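Local coordinates for adenylosuccinate lyase (Francisella tularensis subsp. tularensis, PDB 5HW2), which probably catalyses the release of fumarate from adenylosuccinate, giving AMP, and from the succinyl-carboxamide ribotide intermediate (SAICAR), two steps of de novo purine biosynthesis, at residues C[177-182]-C[212-217]; C[172-177]-C[203-208]; C[20-25]-C[103-108]. All coordinates share one frame; numbering follows the deposited sequence.

Contact 1. Residues C[177-182]-C[212-217]; sequences TVQFSG and QVIPRD. With K (potassium ion), chain M.
Q179 and Q212 meet at a potassium ion, and metal coordination is the first of three interactions joining 177-182 to 212-217. Q179 OE1 lies 3.0 Å from the ion, while S181 OG, G182 O and Q212 O each lie 2.7 Å from it. D96 OD1 and T211 O bring the oxygen ligands to six, so the ion ties both loops to helix 94-130.

The hydrogen bond uses the other end of the same amide: Q179 NE2 donates to Q212 O over 2.9 Å, nearly straight at 163°. Q212 O lies close to the plane of that amide, yet NE2 stands above the plane of the Q212 carbonyl, 37° out of it. Held at both its oxygen and its nitrogen, the Q179 amide has its rotation fixed, and Q212 O serves ion and amide together. With CG between the backbone N and the carbonyl carbon (chi1 66°) and the chain bent at chi2, the Q179 amide reaches both the ion and Q212 O.

Apolar packing comes from I214, which runs alongside Q179 in the opposite sense, its CG1 3.6 Å from Q179 CG. I214 CD1 reaches T177 OG1 at 3.4 Å, a hydroxyl whose polar partner is E207.

Q212 also binds succinate in this enzyme; its NE2 bonds to A183 O and its OE1 to S140 OG of the second subunit, placing the contact at an active site shared between subunits. Around the contact, V178 packs on helix 192-202, V213 on helix 94-130, and F180 on helices 192-202 and 16-33.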
loop_
_atom_site.group_PDB
_atom_site.type_symbol
_atom_site.label_atom_id
_atom_site.label_comp_id
_atom_site.label_asym_id
_atom_site.label_seq_id
_atom_site.Cartn_x
_atom_site.Cartn_y
_atom_site.Cartn_z
ATOM N N THR C 177 -8.135 22.259 12.289
ATOM C CA THR C 177 -8.008 23.080 13.484
ATOM C C THR C 177 -6.846 24.046 13.303
ATOM O O THR C 177 -6.175 24.065 12.266
ATOM C CB THR C 177 -7.791 22.222 14.738
ATOM O OG1 THR C 177 -6.713 21.306 14.509
ATOM C CG2 THR C 177 -9.055 21.451 15.095
ATOM N N VAL C 178 -6.619 24.864 14.330
ATOM C CA VAL C 178 -5.424 25.690 14.455
ATOM C C VAL C 178 -4.933 25.567 15.891
ATOM O O VAL C 178 -5.642 25.076 16.772
ATOM C CB VAL C 178 -5.680 27.167 14.091
ATOM C CG1 VAL C 178 -5.917 27.316 12.594
ATOM C CG2 VAL C 178 -6.859 27.707 14.881
ATOM N N GLN C 179 -3.703 26.014 16.125
ATOM C CA GLN C 179 -3.118 25.882 17.451
ATOM C C GLN C 179 -2.145 27.020 17.712
ATOM O O GLN C 179 -1.513 27.548 16.793
ATOM C CB GLN C 179 -2.397 24.541 17.620
ATOM C CG GLN C 179 -1.176 24.387 16.734
ATOM C CD GLN C 179 -0.083 23.563 17.381
ATOM O OE1 GLN C 179 -0.134 23.269 18.575
ATOM N NE2 GLN C 179 0.921 23.192 16.594
ATOM N N PHE C 180 -2.042 27.394 18.993
ATOM C CA PHE C 180 -1.018 28.292 19.530
ATOM C C PHE C 180 -0.759 27.812 20.962
ATOM O O PHE C 180 -1.260 28.370 21.941
ATOM C CB PHE C 180 -1.436 29.762 19.500
ATOM C CG PHE C 180 -1.889 30.243 18.150
ATOM C CD1 PHE C 180 -0.966 30.571 17.168
ATOM C CD2 PHE C 180 -3.238 30.386 17.870
ATOM C CE1 PHE C 180 -1.384 31.020 15.926
ATOM C CE2 PHE C 180 -3.662 30.835 16.632
ATOM C CZ PHE C 180 -2.733 31.153 15.659
ATOM N N SER C 181 0.034 26.747 21.081
ATOM C CA SER C 181 0.205 26.059 22.354
ATOM C C SER C 181 1.629 26.073 22.891
ATOM O O SER C 181 1.870 25.512 23.966
ATOM C CB SER C 181 -0.277 24.606 22.237
ATOM O OG SER C 181 0.589 23.841 21.421
ATOM N N GLY C 182 2.573 26.695 22.197
ATOM C CA GLY C 182 3.937 26.749 22.688
ATOM C C GLY C 182 4.762 25.566 22.221
ATOM O O GLY C 182 4.399 24.842 21.291
ATOM N N GLN C 212 3.635 19.684 20.119
ATOM C CA GLN C 212 4.250 20.722 19.302
ATOM C C GLN C 212 3.467 20.933 18.013
ATOM O O GLN C 212 3.375 22.064 17.522
ATOM C CB GLN C 212 5.718 20.387 19.000
ATOM C CG GLN C 212 6.464 21.525 18.283
ATOM C CD GLN C 212 7.957 21.569 18.588
ATOM O OE1 GLN C 212 8.787 21.133 17.788
ATOM N NE2 GLN C 212 8.301 22.093 19.754
ATOM N N VAL C 213 2.869 19.873 17.474
ATOM C CA VAL C 213 2.143 19.933 16.214
ATOM C C VAL C 213 0.692 19.521 16.446
ATOM O O VAL C 213 0.331 18.971 17.487
ATOM C CB VAL C 213 2.788 19.048 15.130
ATOM C CG1 VAL C 213 4.215 19.486 14.866
ATOM C CG2 VAL C 213 2.740 17.590 15.547
ATOM N N ILE C 214 -0.138 19.799 15.446
ATOM C CA ILE C 214 -1.535 19.373 15.421
ATOM C C ILE C 214 -1.569 17.889 15.072
ATOM O O ILE C 214 -0.746 17.433 14.264
ATOM C CB ILE C 214 -2.344 20.224 14.425
ATOM C CG1 ILE C 214 -2.712 21.570 15.053
ATOM C CG2 ILE C 214 -3.585 19.490 13.928
ATOM C CD1 ILE C 214 -3.522 22.465 14.140
ATOM N N PRO C 215 -2.461 17.097 15.667
ATOM C CA PRO C 215 -2.550 15.670 15.325
ATOM C C PRO C 215 -2.707 15.448 13.826
ATOM O O PRO C 215 -3.509 16.111 13.162
ATOM C CB PRO C 215 -3.789 15.202 16.095
ATOM C CG PRO C 215 -3.844 16.020 17.279
ATOM C CD PRO C 215 -3.346 17.296 16.930
ATOM N N ARG C 216 -1.925 14.509 13.281
ATOM C CA ARG C 216 -1.936 14.222 11.849
ATOM C C ARG C 216 -3.133 13.395 11.408
ATOM O O ARG C 216 -3.332 13.227 10.200
ATOM C CB ARG C 216 -0.642 13.503 11.433
ATOM C CG ARG C 216 0.443 14.431 10.853
ATOM C CD ARG C 216 0.503 15.743 11.652
ATOM N NE ARG C 216 1.594 16.650 11.308
ATOM C CZ ARG C 216 1.591 17.951 11.613
ATOM N NH1 ARG C 216 2.618 18.726 11.287
ATOM N NH2 ARG C 216 0.559 18.480 12.259
ATOM N N ASP C 217 -3.937 12.881 12.341
ATOM C CA ASP C 217 -5.074 12.061 11.946
ATOM C C ASP C 217 -6.132 12.866 11.205
ATOM O O ASP C 217 -6.963 12.279 10.504
ATOM C CB ASP C 217 -5.686 11.380 13.172
ATOM C CG ASP C 217 -6.216 12.371 14.186
ATOM O OD1 ASP C 217 -7.377 12.805 14.043
ATOM O OD2 ASP C 217 -5.475 12.708 15.130
HETATM K K K M . 2.633 23.570 19.652
#

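Contact 2. Residues C[172-177]-C[203-208]; sequences QKDGLT and GLPVEE
Two carboxylates, those of D174 and E207, are the flat groups that touch across 172-177 and 203-208, and each meets its partner through a single oxygen. D174 presents OD2 to the P205 ring, 3.1 Å from CG, with the two side chains running past each other in opposite senses. E207 presents OE2 to T177 OG1, which donates a hydrogen bond to it; the modelled separation of 2.4 Å is very short, so its length is doubtful. OE2 also forms a salt bridge with R218 NE, which would help stabilise a negative charge there. E207 gets there by leaving the backbone with CG opposite its N (chi1 -169°) and then bending at chi2 (52°), which turns the acid back toward the threonine.

The remaining contacts centre on the P205 ring and its carbonyl. P205 CG lies 3.3 Å from L176 O, so both D174 and the L176 carbonyl border the same ring carbon. T177 CA approaches P205 O at 3.2 Å, and the CA atoms of T177 and P205, 5.0 Å apart, are the nearest across the segments. The T177 methyl CG2 sits 4.1 Å from P205 CG, a looser apolar touch.

The contact joins the exits of two helices: D174 is the first residue to leave helix 151-173, and G203, with positive phi, the first to leave helix 192-202. Helix 94-130 packs against both loops: S103 OG hydrogen-bonds to T177 O, L176 packs on I106, and L204 packs on S103 and L104; V206 instead turns to helix 192-202.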
loop_
_atom_site.group_PDB
_atom_site.type_symbol
_atom_site.label_atom_id
_atom_site.label_comp_id
_atom_site.label_asym_id
_atom_site.label_seq_id
_atom_site.Cartn_x
_atom_site.Cartn_y
_atom_site.Cartn_z
ATOM N N GLN C 172 -15.565 19.453 6.009
ATOM C CA GLN C 172 -15.468 20.901 5.856
ATOM C C GLN C 172 -16.007 21.628 7.080
ATOM O O GLN C 172 -15.433 22.634 7.512
ATOM C CB GLN C 172 -16.213 21.345 4.597
ATOM C CG GLN C 172 -16.103 22.829 4.306
ATOM C CD GLN C 172 -16.978 23.260 3.147
ATOM O OE1 GLN C 172 -18.081 22.746 2.962
ATOM N NE2 GLN C 172 -16.487 24.206 2.354
ATOM N N LYS C 173 -17.112 21.140 7.651
ATOM C CA LYS C 173 -17.663 21.762 8.851
ATOM C C LYS C 173 -16.661 21.718 9.997
ATOM O O LYS C 173 -16.407 22.736 10.655
ATOM C CB LYS C 173 -18.970 21.074 9.241
ATOM C CG LYS C 173 -20.021 21.100 8.144
ATOM C CD LYS C 173 -21.295 20.392 8.568
ATOM C CE LYS C 173 -22.290 20.323 7.421
ATOM N NZ LYS C 173 -21.732 19.596 6.245
ATOM N N ASP C 174 -16.078 20.549 10.250
ATOM C CA ASP C 174 -14.948 20.453 11.172
ATOM C C ASP C 174 -14.118 19.234 10.797
ATOM O O ASP C 174 -14.555 18.095 10.990
ATOM C CB ASP C 174 -15.403 20.375 12.626
ATOM C CG ASP C 174 -14.266 20.347 13.584
ATOM O OD1 ASP C 174 -14.126 19.408 14.290
ATOM O OD2 ASP C 174 -13.492 21.259 13.617
ATOM N N GLY C 175 -12.927 19.494 10.274
ATOM C CA GLY C 175 -11.931 18.469 10.054
ATOM C C GLY C 175 -10.557 19.056 10.282
ATOM O O GLY C 175 -9.572 18.329 10.446
ATOM N N LEU C 176 -10.492 20.386 10.304
ATOM C CA LEU C 176 -9.252 21.127 10.473
ATOM C C LEU C 176 -9.311 21.972 11.736
ATOM O O LEU C 176 -10.390 22.362 12.193
ATOM C CB LEU C 176 -8.976 22.034 9.271
ATOM C CG LEU C 176 -8.830 21.356 7.910
ATOM C CD1 LEU C 176 -8.372 22.363 6.871
ATOM C CD2 LEU C 176 -7.865 20.184 7.999
ATOM N N THR C 177 -8.135 22.259 12.289
ATOM C CA THR C 177 -8.008 23.080 13.484
ATOM C C THR C 177 -6.846 24.046 13.303
ATOM O O THR C 177 -6.175 24.065 12.266
ATOM C CB THR C 177 -7.791 22.222 14.738
ATOM O OG1 THR C 177 -6.713 21.306 14.509
ATOM C CG2 THR C 177 -9.055 21.451 15.095
ATOM N N GLY C 203 -10.630 31.839 11.878
ATOM C CA GLY C 203 -11.912 31.228 11.613
ATOM C C GLY C 203 -11.954 29.722 11.737
ATOM O O GLY C 203 -12.891 29.107 11.215
ATOM N N LEU C 204 -10.978 29.111 12.404
ATOM C CA LEU C 204 -10.930 27.671 12.576
ATOM C C LEU C 204 -10.930 27.315 14.057
ATOM O O LEU C 204 -10.451 28.094 14.886
ATOM C CB LEU C 204 -9.685 27.078 11.905
ATOM C CG LEU C 204 -9.649 27.209 10.382
ATOM C CD1 LEU C 204 -8.356 26.645 9.826
ATOM C CD2 LEU C 204 -10.853 26.519 9.759
ATOM N N PRO C 205 -11.466 26.152 14.420
ATOM C CA PRO C 205 -11.508 25.773 15.836
ATOM C C PRO C 205 -10.123 25.457 16.377
ATOM O O PRO C 205 -9.189 25.130 15.642
ATOM C CB PRO C 205 -12.402 24.530 15.842
ATOM C CG PRO C 205 -12.242 23.962 14.477
ATOM C CD PRO C 205 -12.104 25.141 13.561
ATOM N N VAL C 206 -10.007 25.559 17.693
ATOM C CA VAL C 206 -8.747 25.301 18.378
ATOM C C VAL C 206 -8.551 23.800 18.520
ATOM O O VAL C 206 -9.496 23.056 18.810
ATOM C CB VAL C 206 -8.729 26.000 19.749
ATOM C CG1 VAL C 206 -7.447 25.678 20.502
ATOM C CG2 VAL C 206 -8.889 27.497 19.580
ATOM N N GLU C 207 -7.319 23.346 18.304
ATOM C CA GLU C 207 -6.990 21.951 18.553
ATOM C C GLU C 207 -7.192 21.631 20.028
ATOM O O GLU C 207 -6.673 22.328 20.906
ATOM C CB GLU C 207 -5.551 21.666 18.133
ATOM C CG GLU C 207 -5.209 20.192 18.103
ATOM C CD GLU C 207 -6.194 19.390 17.279
ATOM O OE1 GLU C 207 -6.976 18.616 17.871
ATOM O OE2 GLU C 207 -6.192 19.540 16.040
ATOM N N GLU C 208 -7.960 20.574 20.295
ATOM C CA GLU C 208 -8.338 20.256 21.670
ATOM C C GLU C 208 -7.123 19.852 22.496
ATOM O O GLU C 208 -6.912 20.366 23.600
ATOM C CB GLU C 208 -9.399 19.157 21.677
ATOM C CG GLU C 208 -10.426 19.302 20.567
ATOM C CD GLU C 208 -11.836 18.968 21.021
ATOM O OE1 GLU C 208 -12.663 19.897 21.123
ATOM O OE2 GLU C 208 -12.122 17.780 21.286
#

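Contact 3. Residues C[20-25]-C[103-108]; sequences YAKMLE and SLQIRD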
loop_
_atom_site.group_PDB
_atom_site.type_symbol
_atom_site.label_atom_id
_atom_site.label_comp_id
_atom_site.label_asym_id
_atom_site.label_seq_id
_atom_site.Cartn_x
_atom_site.Cartn_y
_atom_site.Cartn_z
ATOM N N TYR C 20 3.999 31.167 2.330
ATOM C CA TYR C 20 4.428 32.210 3.254
ATOM C C TYR C 20 3.328 33.233 3.491
ATOM O O TYR C 20 3.223 33.781 4.595
ATOM C CB TYR C 20 5.686 32.893 2.720
ATOM C CG TYR C 20 6.872 31.966 2.566
ATOM C CD1 TYR C 20 7.122 30.966 3.496
ATOM C CD2 TYR C 20 7.738 32.088 1.488
ATOM C CE1 TYR C 20 8.204 30.117 3.359
ATOM C CE2 TYR C 20 8.821 31.243 1.342
ATOM C CZ TYR C 20 9.050 30.261 2.281
ATOM O OH TYR C 20 10.130 29.418 2.139
ATOM N N ALA C 21 2.505 33.503 2.475
ATOM C CA ALA C 21 1.412 34.457 2.637
ATOM C C ALA C 21 0.420 34.000 3.696
ATOM O O ALA C 21 -0.142 34.830 4.420
ATOM C CB ALA C 21 0.701 34.675 1.302
ATOM N N LYS C 22 0.192 32.691 3.806
ATOM C CA LYS C 22 -0.706 32.188 4.836
ATOM C C LYS C 22 -0.021 32.145 6.196
ATOM O O LYS C 22 -0.655 32.423 7.220
ATOM C CB LYS C 22 -1.230 30.805 4.449
ATOM C CG LYS C 22 -2.117 30.797 3.207
ATOM C CD LYS C 22 -3.403 31.593 3.419
ATOM C CE LYS C 22 -3.523 32.757 2.438
ATOM N NZ LYS C 22 -3.451 32.306 1.019
ATOM N N MET C 23 1.270 31.800 6.227
ATOM C CA MET C 23 2.020 31.865 7.477
ATOM C C MET C 23 2.044 33.279 8.036
ATOM O O MET C 23 2.020 33.468 9.258
ATOM C CB MET C 23 3.448 31.356 7.267
ATOM C CG MET C 23 3.559 29.856 7.057
ATOM S SD MET C 23 5.265 29.331 6.790
ATOM C CE MET C 23 5.068 27.551 6.711
ATOM N N LEU C 24 2.091 34.283 7.159
ATOM C CA LEU C 24 2.049 35.669 7.610
ATOM C C LEU C 24 0.730 35.977 8.307
ATOM O O LEU C 24 0.711 36.574 9.388
ATOM C CB LEU C 24 2.261 36.607 6.424
ATOM C CG LEU C 24 2.113 38.098 6.714
ATOM C CD1 LEU C 24 3.218 38.574 7.644
ATOM C CD2 LEU C 24 2.119 38.879 5.416
ATOM N N GLU C 25 -0.387 35.574 7.694
ATOM C CA GLU C 25 -1.694 35.802 8.300
ATOM C C GLU C 25 -1.784 35.157 9.678
ATOM O O GLU C 25 -2.360 35.736 10.607
ATOM C CB GLU C 25 -2.793 35.263 7.385
ATOM C CG GLU C 25 -4.188 35.334 7.977
ATOM C CD GLU C 25 -5.222 34.653 7.107
ATOM O OE1 GLU C 25 -4.838 34.074 6.068
ATOM O OE2 GLU C 25 -6.419 34.696 7.463
ATOM N N SER C 103 -3.626 24.495 7.486
ATOM C CA SER C 103 -5.075 24.337 7.466
ATOM C C SER C 103 -5.719 25.310 6.486
ATOM O O SER C 103 -6.613 24.931 5.720
ATOM C CB SER C 103 -5.641 24.529 8.873
ATOM O OG SER C 103 -5.080 23.598 9.783
ATOM N N LEU C 104 -5.271 26.568 6.489
ATOM C CA LEU C 104 -5.804 27.546 5.547
ATOM C C LEU C 104 -5.488 27.162 4.109
ATOM O O LEU C 104 -6.271 27.458 3.199
ATOM C CB LEU C 104 -5.246 28.934 5.859
ATOM C CG LEU C 104 -5.519 29.482 7.227
ATOM C CD1 LEU C 104 -4.948 30.784 7.386
ATOM C CD2 LEU C 104 -6.951 29.536 7.532
ATOM N N GLN C 105 -4.345 26.509 3.884
ATOM C CA GLN C 105 -4.029 25.999 2.556
ATOM C C GLN C 105 -4.954 24.848 2.186
ATOM O O GLN C 105 -5.539 24.830 1.097
ATOM C CB GLN C 105 -2.572 25.546 2.500
ATOM C CG GLN C 105 -1.560 26.598 2.904
ATOM C CD GLN C 105 -0.140 26.071 2.856
ATOM O OE1 GLN C 105 0.456 25.761 3.888
ATOM N NE2 GLN C 105 0.410 25.962 1.653
ATOM N N ILE C 106 -5.088 23.871 3.086
ATOM C CA ILE C 106 -5.964 22.731 2.838
ATOM C C ILE C 106 -7.392 23.202 2.594
ATOM O O ILE C 106 -8.054 22.774 1.641
ATOM C CB ILE C 106 -5.889 21.739 4.013
ATOM C CG1 ILE C 106 -4.503 21.096 4.074
ATOM C CG2 ILE C 106 -6.978 20.690 3.892
ATOM C CD1 ILE C 106 -4.316 20.155 5.237
ATOM N N ARG C 107 -7.882 24.102 3.452
ATOM C CA ARG C 107 -9.237 24.624 3.297
ATOM C C ARG C 107 -9.428 25.279 1.935
ATOM O O ARG C 107 -10.451 25.066 1.276
ATOM C CB ARG C 107 -9.543 25.619 4.414
ATOM C CG ARG C 107 -10.889 26.305 4.275
ATOM C CD ARG C 107 -10.814 27.740 4.761
ATOM N NE ARG C 107 -9.857 28.520 3.982
ATOM C CZ ARG C 107 -9.477 29.756 4.288
ATOM N NH1 ARG C 107 -9.970 30.357 5.361
ATOM N NH2 ARG C 107 -8.601 30.389 3.521
ATOM N N ASP C 108 -8.452 26.083 1.499
ATOM C CA ASP C 108 -8.541 26.698 0.179
ATOM C C ASP C 108 -8.513 25.652 -0.925
ATOM O O ASP C 108 -9.100 25.860 -1.993
ATOM C CB ASP C 108 -7.406 27.704 -0.018
ATOM C CG ASP C 108 -7.616 28.982 0.770
ATOM O OD1 ASP C 108 -8.762 29.241 1.193
ATOM O OD2 ASP C 108 -6.635 29.733 0.958
#
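K22 packs across L104 and Q105 where helix 16-33 crosses helix 94-130, a long helix of the helical bundle that characterises the fumarase/aspartase superfamily. The segment axes come within 10.0 Å at 122°, an oblique crossing rather than an antiparallel pairing. The aliphatic part of K22 makes the contact: CD lies 4.1 Å from L104 CB, and CG lies 4.2 Å from Q105 CG. Bends at chi2 (-64°), chi3 and chi4 fold the chain over L104 and bring NZ to N18 OD1, its hydrogen-bond partner one turn earlier on the same helix. D108 OD2 stands 4.1 Å from K22 NZ, just beyond a salt bridge, so any attraction is probably weak. On the next turn E25 brings its carboxylate to a methyl, OE1 lying 3.5 Å from L104 CD1.

Further out, L202 of helix 192-202 packs against both E25 and L104, while M23 rests on I97, I98 and A101 of helix 94-130. The other methyl of L104, CD2, covers one face of the R107 guanidinium, offset toward its rim. That guanidinium is held by D108: R107 NH2 bridges to OD1 at 2.6 Å, on the syn side but 34° out of the carboxylate plane.

How the contacts relate
Contact 1 is wholly buried and touches the second subunit, contact 2 is partly exposed yet also reaches that subunit, and contact 3 is partly buried and touched by no other chain. Chemistry follows place: metal and amide near the active site, carboxylates and a proline ring at the helix exits, aliphatic packing with a charged pair just outside salt-bridge range between helices. Contacts 1 and 2 share T177 and interleave along the chain; V178 N to P205 O and V178 O to E207 N, probable hydrogen bonds, form a short parallel bridge between them. Helix 94-130 touches contacts 1 and 2 and forms one side of contact 3.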